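Local coordinates for GTPase activator-like protein (Chaetomium thermophilum, PDB 6SSH) that probably stimulates GTP hydrolysis by a small GTPase, here represented by its TSC2-type GAP domain, one piece of a much longer protein, at residues L34-F48 against R55-W67. Numbering follows the deposited sequence.
Sequences LKGLGALTRLKGATF and RVNDMDGQYTYCW. With EDO (1,2-ethanediol), chain B; EDO (1,2-ethanediol), chain E.
Arg-42 and Asp-58 meet end-on, NH1 on OD1 and NH2 on OD2, both at 2.8 Å, in a bidentate salt bridge whose guanidinium and carboxylate planes are turned 42° apart. The NH1 bond runs nearly straight; the NH2 bond uses the syn lone pair of OD2. A bend at chi2 (77°) lays Arg-42 CD over one face of the Tyr-63 ring, with Leu-40 CD2 over the opposite face. Lys-44 NZ adds a long salt bridge to Asp-58 OD2 (3.9 Å). Arg-42 NH1 also donates to a lone pair of Gln-62 O, 2.9 Å away, an oxygen that Leu-43 N shares, while CB of Gln-62 lies over the guanidinium face. The N-H groups of Gln-62 and Tyr-63 donate to O1 and O2 of a 1,2-ethanediol, probably from the crystallisation liquor.

Shared acceptors recur along the contact. Ala-39 O receives Cys-66 N and, on the other face of its carbonyl plane, Thr-41 OG1 (2.9 Å). Ala-46 O, ending the type II turn from Leu-43, is gripped side-on by NE and NH2 of Arg-55, each 2.8 Å away. Backbone pairs Ala-39/Cys-66 and Thr-41/Thr-64 each exchange two hydrogen bonds, and Thr-64 OG1 turns to Phe-76 O.

The Tyr-65 ring is sandwiched between Leu-34 CB and Leu-40 CD1. Strand 39-42, following helix 28-37, is an outermost strand of the Rap/ran-GAP domain's mixed sheet, antiparallel to strand 63-68, whose other side pairs with strand 73-78; Leu-34 packs from the helix onto Val-78 and Val-7.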
loop_
_atom_site.group_PDB
_atom_site.type_symbol
_atom_site.label_atom_id
_atom_site.label_comp_id
_atom_site.label_asym_id
_atom_site.label_seq_id
_atom_site.Cartn_x
_atom_site.Cartn_y
_atom_site.Cartn_z
ATOM N N LEU A 34 7.095 6.336 0.679
ATOM C CA LEU A 34 7.620 4.975 0.907
ATOM C C LEU A 34 8.826 4.938 1.827
ATOM O O LEU A 34 8.905 4.089 2.723
ATOM C CB LEU A 34 8.054 4.381 -0.429
ATOM C CG LEU A 34 6.916 4.021 -1.414
ATOM C CD1 LEU A 34 7.570 3.415 -2.658
ATOM C CD2 LEU A 34 5.926 3.070 -0.810
ATOM N N LYS A 35 9.706 5.918 1.670
ATOM C CA LYS A 35 10.915 5.966 2.460
ATOM C C LYS A 35 10.612 6.268 3.898
ATOM O O LYS A 35 11.405 5.936 4.777
ATOM C CB LYS A 35 11.874 7.004 1.870
ATOM C CG LYS A 35 12.445 6.573 0.557
ATOM C CD LYS A 35 13.350 7.653 -0.026
ATOM C CE LYS A 35 13.673 7.391 -1.479
ATOM N NZ LYS A 35 14.682 8.366 -2.015
ATOM N N GLY A 36 9.481 6.927 4.188
ATOM C CA GLY A 36 9.083 7.095 5.567
ATOM C C GLY A 36 8.304 5.949 6.170
ATOM O O GLY A 36 8.251 5.733 7.394
ATOM N N LEU A 37 7.700 5.147 5.310
ATOM C CA LEU A 37 6.870 4.070 5.727
ATOM C C LEU A 37 7.695 2.939 6.264
ATOM O O LEU A 37 7.336 2.298 7.247
ATOM C CB LEU A 37 6.100 3.583 4.497
ATOM C CG LEU A 37 4.912 2.731 4.713
ATOM C CD1 LEU A 37 3.821 3.423 5.568
ATOM C CD2 LEU A 37 4.373 2.368 3.331
ATOM N N GLY A 38 8.844 2.668 5.632
ATOM C CA GLY A 38 9.704 1.608 6.081
ATOM C C GLY A 38 11.106 1.766 5.529
ATOM O O GLY A 38 11.394 2.726 4.802
ATOM N N ALA A 39 11.985 0.864 5.927
ATOM C CA ALA A 39 13.360 0.867 5.406
ATOM C C ALA A 39 13.455 0.031 4.141
ATOM O O ALA A 39 12.891 -1.048 4.049
ATOM C CB ALA A 39 14.295 0.332 6.390
ATOM N N LEU A 40 14.251 0.528 3.209
ATOM C CA LEU A 40 14.532 -0.235 1.981
ATOM C C LEU A 40 15.364 -1.473 2.339
ATOM O O LEU A 40 16.396 -1.359 3.023
ATOM C CB LEU A 40 15.305 0.678 1.044
ATOM C CG LEU A 40 15.447 0.078 -0.359
ATOM C CD1 LEU A 40 14.213 0.158 -1.163
ATOM C CD2 LEU A 40 16.640 0.729 -1.106
ATOM N N THR A 41 14.887 -2.631 1.918
ATOM C CA THR A 41 15.442 -3.897 2.359
ATOM C C THR A 41 15.630 -4.829 1.158
ATOM O O THR A 41 14.703 -4.986 0.352
ATOM C CB THR A 41 14.526 -4.499 3.411
ATOM O OG1 THR A 41 14.362 -3.527 4.457
ATOM C CG2 THR A 41 15.122 -5.723 4.053
ATOM N N ARG A 42 16.829 -5.400 1.031
ATOM C CA ARG A 42 17.151 -6.312 -0.063
ATOM C C ARG A 42 16.452 -7.657 0.143
ATOM O O ARG A 42 16.491 -8.236 1.228
ATOM C CB ARG A 42 18.681 -6.499 -0.122
ATOM C CG ARG A 42 19.164 -7.304 -1.329
ATOM C CD ARG A 42 19.160 -6.461 -2.647
ATOM N NE ARG A 42 19.672 -7.242 -3.783
ATOM C CZ ARG A 42 18.932 -8.184 -4.400
ATOM N NH1 ARG A 42 17.644 -8.440 -4.102
ATOM N NH2 ARG A 42 19.529 -8.872 -5.384
ATOM N N LEU A 43 15.835 -8.174 -0.920
ATOM C CA LEU A 43 15.068 -9.425 -0.803
ATOM C C LEU A 43 15.874 -10.718 -1.048
ATOM O O LEU A 43 15.600 -11.726 -0.407
ATOM C CB LEU A 43 13.871 -9.402 -1.748
ATOM C CG LEU A 43 12.754 -8.460 -1.253
ATOM C CD1 LEU A 43 11.768 -8.250 -2.358
ATOM C CD2 LEU A 43 12.058 -9.097 -0.022
ATOM N N LYS A 44 16.879 -10.694 -1.923
ATOM C CA LYS A 44 17.594 -11.927 -2.241
ATOM C C LYS A 44 18.397 -12.359 -1.062
ATOM O O LYS A 44 19.200 -11.593 -0.542
ATOM C CB LYS A 44 18.480 -11.730 -3.469
ATOM C CG LYS A 44 19.191 -13.026 -3.849
ATOM C CD LYS A 44 20.111 -12.869 -5.046
ATOM C CE LYS A 44 19.299 -12.857 -6.325
ATOM N NZ LYS A 44 20.259 -12.818 -7.516
ATOM N N GLY A 45 18.231 -13.607 -0.626
ATOM C CA GLY A 45 18.939 -14.084 0.550
ATOM C C GLY A 45 18.464 -13.526 1.862
ATOM O O GLY A 45 19.139 -13.689 2.890
ATOM N N ALA A 46 17.302 -12.888 1.863
ATOM C CA ALA A 46 16.822 -12.272 3.079
ATOM C C ALA A 46 16.704 -13.272 4.190
ATOM O O ALA A 46 16.277 -14.399 3.969
ATOM C CB ALA A 46 15.470 -11.624 2.811
ATOM N N THR A 47 17.028 -12.800 5.399
ATOM C CA THR A 47 17.044 -13.694 6.567
ATOM C C THR A 47 15.850 -13.473 7.485
ATOM O O THR A 47 15.836 -13.929 8.618
ATOM C CB THR A 47 18.320 -13.535 7.398
ATOM O OG1 THR A 47 18.478 -12.161 7.769
ATOM C CG2 THR A 47 19.511 -14.021 6.545
ATOM N N PHE A 48 14.858 -12.730 7.017
ATOM C CA PHE A 48 13.649 -12.465 7.772
ATOM C C PHE A 48 12.470 -13.037 6.952
ATOM O O PHE A 48 12.646 -13.434 5.785
ATOM C CB PHE A 48 13.466 -10.952 8.006
ATOM C CG PHE A 48 13.387 -10.117 6.735
ATOM C CD1 PHE A 48 12.175 -9.817 6.185
ATOM C CD2 PHE A 48 14.538 -9.659 6.095
ATOM C CE1 PHE A 48 12.086 -9.085 5.014
ATOM C CE2 PHE A 48 14.449 -8.932 4.921
ATOM C CZ PHE A 48 13.238 -8.633 4.402
ATOM N N ARG A 55 12.726 -14.558 -2.247
ATOM C CA ARG A 55 14.080 -14.400 -1.707
ATOM C C ARG A 55 15.145 -15.129 -2.558
ATOM O O ARG A 55 16.335 -15.117 -2.227
ATOM C CB ARG A 55 14.096 -14.810 -0.229
ATOM C CG ARG A 55 14.035 -16.294 0.038
ATOM C CD ARG A 55 13.957 -16.593 1.520
ATOM N NE ARG A 55 15.216 -16.272 2.178
ATOM C CZ ARG A 55 16.338 -16.962 2.030
ATOM N NH1 ARG A 55 16.348 -18.060 1.296
ATOM N NH2 ARG A 55 17.433 -16.595 2.661
ATOM N N VAL A 56 14.746 -15.772 -3.639
ATOM C CA VAL A 56 15.684 -16.600 -4.455
ATOM C C VAL A 56 16.177 -15.898 -5.689
ATOM O O VAL A 56 17.375 -15.827 -5.937
ATOM C CB VAL A 56 14.995 -17.939 -4.841
ATOM C CG1 VAL A 56 15.956 -18.844 -5.624
ATOM C CG2 VAL A 56 14.588 -18.630 -3.625
ATOM N N ASN A 57 15.263 -15.413 -6.519
ATOM C CA ASN A 57 15.599 -14.920 -7.814
ATOM C C ASN A 57 15.122 -13.546 -8.154
ATOM O O ASN A 57 15.083 -13.165 -9.315
ATOM C CB ASN A 57 15.037 -15.839 -8.958
ATOM C CG ASN A 57 15.399 -17.308 -8.828
ATOM O OD1 ASN A 57 16.557 -17.678 -8.975
ATOM N ND2 ASN A 57 14.389 -18.156 -8.623
ATOM N N ASP A 58 14.724 -12.760 -7.135
ATOM C CA ASP A 58 14.264 -11.381 -7.345
ATOM C C ASP A 58 13.062 -11.295 -8.274
ATOM O O ASP A 58 12.832 -10.273 -8.885
ATOM C CB ASP A 58 15.368 -10.450 -7.828
ATOM C CG ASP A 58 16.471 -10.225 -6.806
ATOM O OD1 ASP A 58 16.153 -10.251 -5.581
ATOM O OD2 ASP A 58 17.658 -9.994 -7.217
ATOM N N MET A 59 12.235 -12.326 -8.269
ATOM C CA MET A 59 11.067 -12.327 -9.121
ATOM C C MET A 59 10.089 -11.202 -8.764
ATOM O O MET A 59 9.373 -10.685 -9.638
ATOM C CB MET A 59 10.350 -13.675 -8.967
ATOM C CG MET A 59 9.081 -13.724 -9.813
ATOM S SD MET A 59 8.340 -15.387 -9.693
ATOM C CE MET A 59 7.638 -15.455 -8.106
ATOM N N ASP A 60 10.051 -10.838 -7.473
ATOM C CA ASP A 60 9.165 -9.782 -7.001
ATOM C C ASP A 60 9.929 -8.464 -6.829
ATOM O O ASP A 60 9.407 -7.534 -6.175
ATOM C CB ASP A 60 8.524 -10.194 -5.689
ATOM C CG ASP A 60 7.642 -11.394 -5.861
ATOM O OD1 ASP A 60 6.803 -11.418 -6.812
ATOM O OD2 ASP A 60 7.777 -12.373 -5.139
ATOM N N GLY A 61 11.114 -8.338 -7.414
ATOM C CA GLY A 61 11.918 -7.146 -7.280
ATOM C C GLY A 61 13.104 -7.380 -6.365
ATOM O O GLY A 61 13.081 -8.297 -5.561
ATOM N N GLN A 62 14.082 -6.506 -6.473
ATOM C CA GLN A 62 15.265 -6.567 -5.630
ATOM C C GLN A 62 15.037 -6.052 -4.218
ATOM O O GLN A 62 15.701 -6.510 -3.271
ATOM C CB GLN A 62 16.454 -5.865 -6.283
ATOM C CG GLN A 62 16.875 -6.507 -7.591
ATOM C CD GLN A 62 17.932 -5.714 -8.261
ATOM O OE1 GLN A 62 18.499 -4.775 -7.686
ATOM N NE2 GLN A 62 18.213 -6.055 -9.511
ATOM N N TYR A 63 14.109 -5.131 -4.041
ATOM C CA TYR A 63 13.886 -4.434 -2.761
ATOM C C TYR A 63 12.424 -4.320 -2.395
ATOM O O TYR A 63 11.580 -4.221 -3.252
ATOM C CB TYR A 63 14.479 -3.036 -2.805
ATOM C CG TYR A 63 15.961 -3.013 -2.917
ATOM C CD1 TYR A 63 16.584 -2.923 -4.175
ATOM C CD2 TYR A 63 16.791 -3.097 -1.795
ATOM C CE1 TYR A 63 17.968 -2.960 -4.316
ATOM C CE2 TYR A 63 18.181 -3.097 -1.926
ATOM C CZ TYR A 63 18.749 -3.046 -3.171
ATOM O OH TYR A 63 20.112 -3.035 -3.312
ATOM N N THR A 64 12.145 -4.307 -1.093
ATOM C CA THR A 64 10.869 -3.816 -0.589
ATOM C C THR A 64 11.151 -2.850 0.567
ATOM O O THR A 64 12.305 -2.518 0.822
ATOM C CB THR A 64 9.966 -4.963 -0.232
ATOM O OG1 THR A 64 8.662 -4.366 -0.112
ATOM C CG2 THR A 64 10.360 -5.675 1.007
ATOM N N TYR A 65 10.083 -2.379 1.173
ATOM C CA TYR A 65 10.145 -1.552 2.348
ATOM C C TYR A 65 9.566 -2.344 3.522
ATOM O O TYR A 65 8.541 -3.017 3.383
ATOM C CB TYR A 65 9.358 -0.231 2.129
ATOM C CG TYR A 65 10.036 0.691 1.147
ATOM C CD1 TYR A 65 9.795 0.567 -0.220
ATOM C CD2 TYR A 65 10.971 1.632 1.560
ATOM C CE1 TYR A 65 10.461 1.358 -1.106
ATOM C CE2 TYR A 65 11.622 2.444 0.691
ATOM C CZ TYR A 65 11.345 2.309 -0.663
ATOM O OH TYR A 65 12.014 3.147 -1.539
ATOM N N CYS A 66 10.229 -2.215 4.681
ATOM C CA CYS A 66 9.851 -2.995 5.861
ATOM C C CYS A 66 9.918 -2.132 7.113
ATOM O O CYS A 66 10.778 -1.283 7.255
ATOM C CB CYS A 66 10.800 -4.196 6.049
ATOM S SG CYS A 66 10.820 -5.334 4.670
ATOM N N TRP A 67 9.068 -2.477 8.067
ATOM C CA TRP A 67 9.038 -1.791 9.371
ATOM C C TRP A 67 9.105 -2.770 10.494
ATOM O O TRP A 67 8.495 -3.823 10.417
ATOM C CB TRP A 67 7.723 -1.018 9.491
ATOM C CG TRP A 67 7.433 -0.530 10.848
ATOM C CD1 TRP A 67 6.704 -1.170 11.836
ATOM C CD2 TRP A 67 7.877 0.659 11.368
ATOM N NE1 TRP A 67 6.678 -0.404 12.949
ATOM C CE2 TRP A 67 7.386 0.742 12.703
ATOM C CE3 TRP A 67 8.612 1.715 10.862
ATOM C CZ2 TRP A 67 7.623 1.836 13.547
ATOM C CZ3 TRP A 67 8.832 2.822 11.700
ATOM C CH2 TRP A 67 8.364 2.870 13.028
HETATM C C1 EDO B . 13.289 -3.418 -8.578
HETATM O O1 EDO B . 14.122 -4.608 -8.617
HETATM C C2 EDO B . 13.193 -2.855 -7.167
HETATM O O2 EDO B . 12.550 -3.752 -6.283
HETATM C C1 EDO E . 13.739 2.482 -4.938
HETATM O O1 EDO E . 12.388 2.472 -4.397
HETATM C C2 EDO E . 14.623 1.231 -4.741
HETATM O O2 EDO E . 14.097 0.040 -5.350
#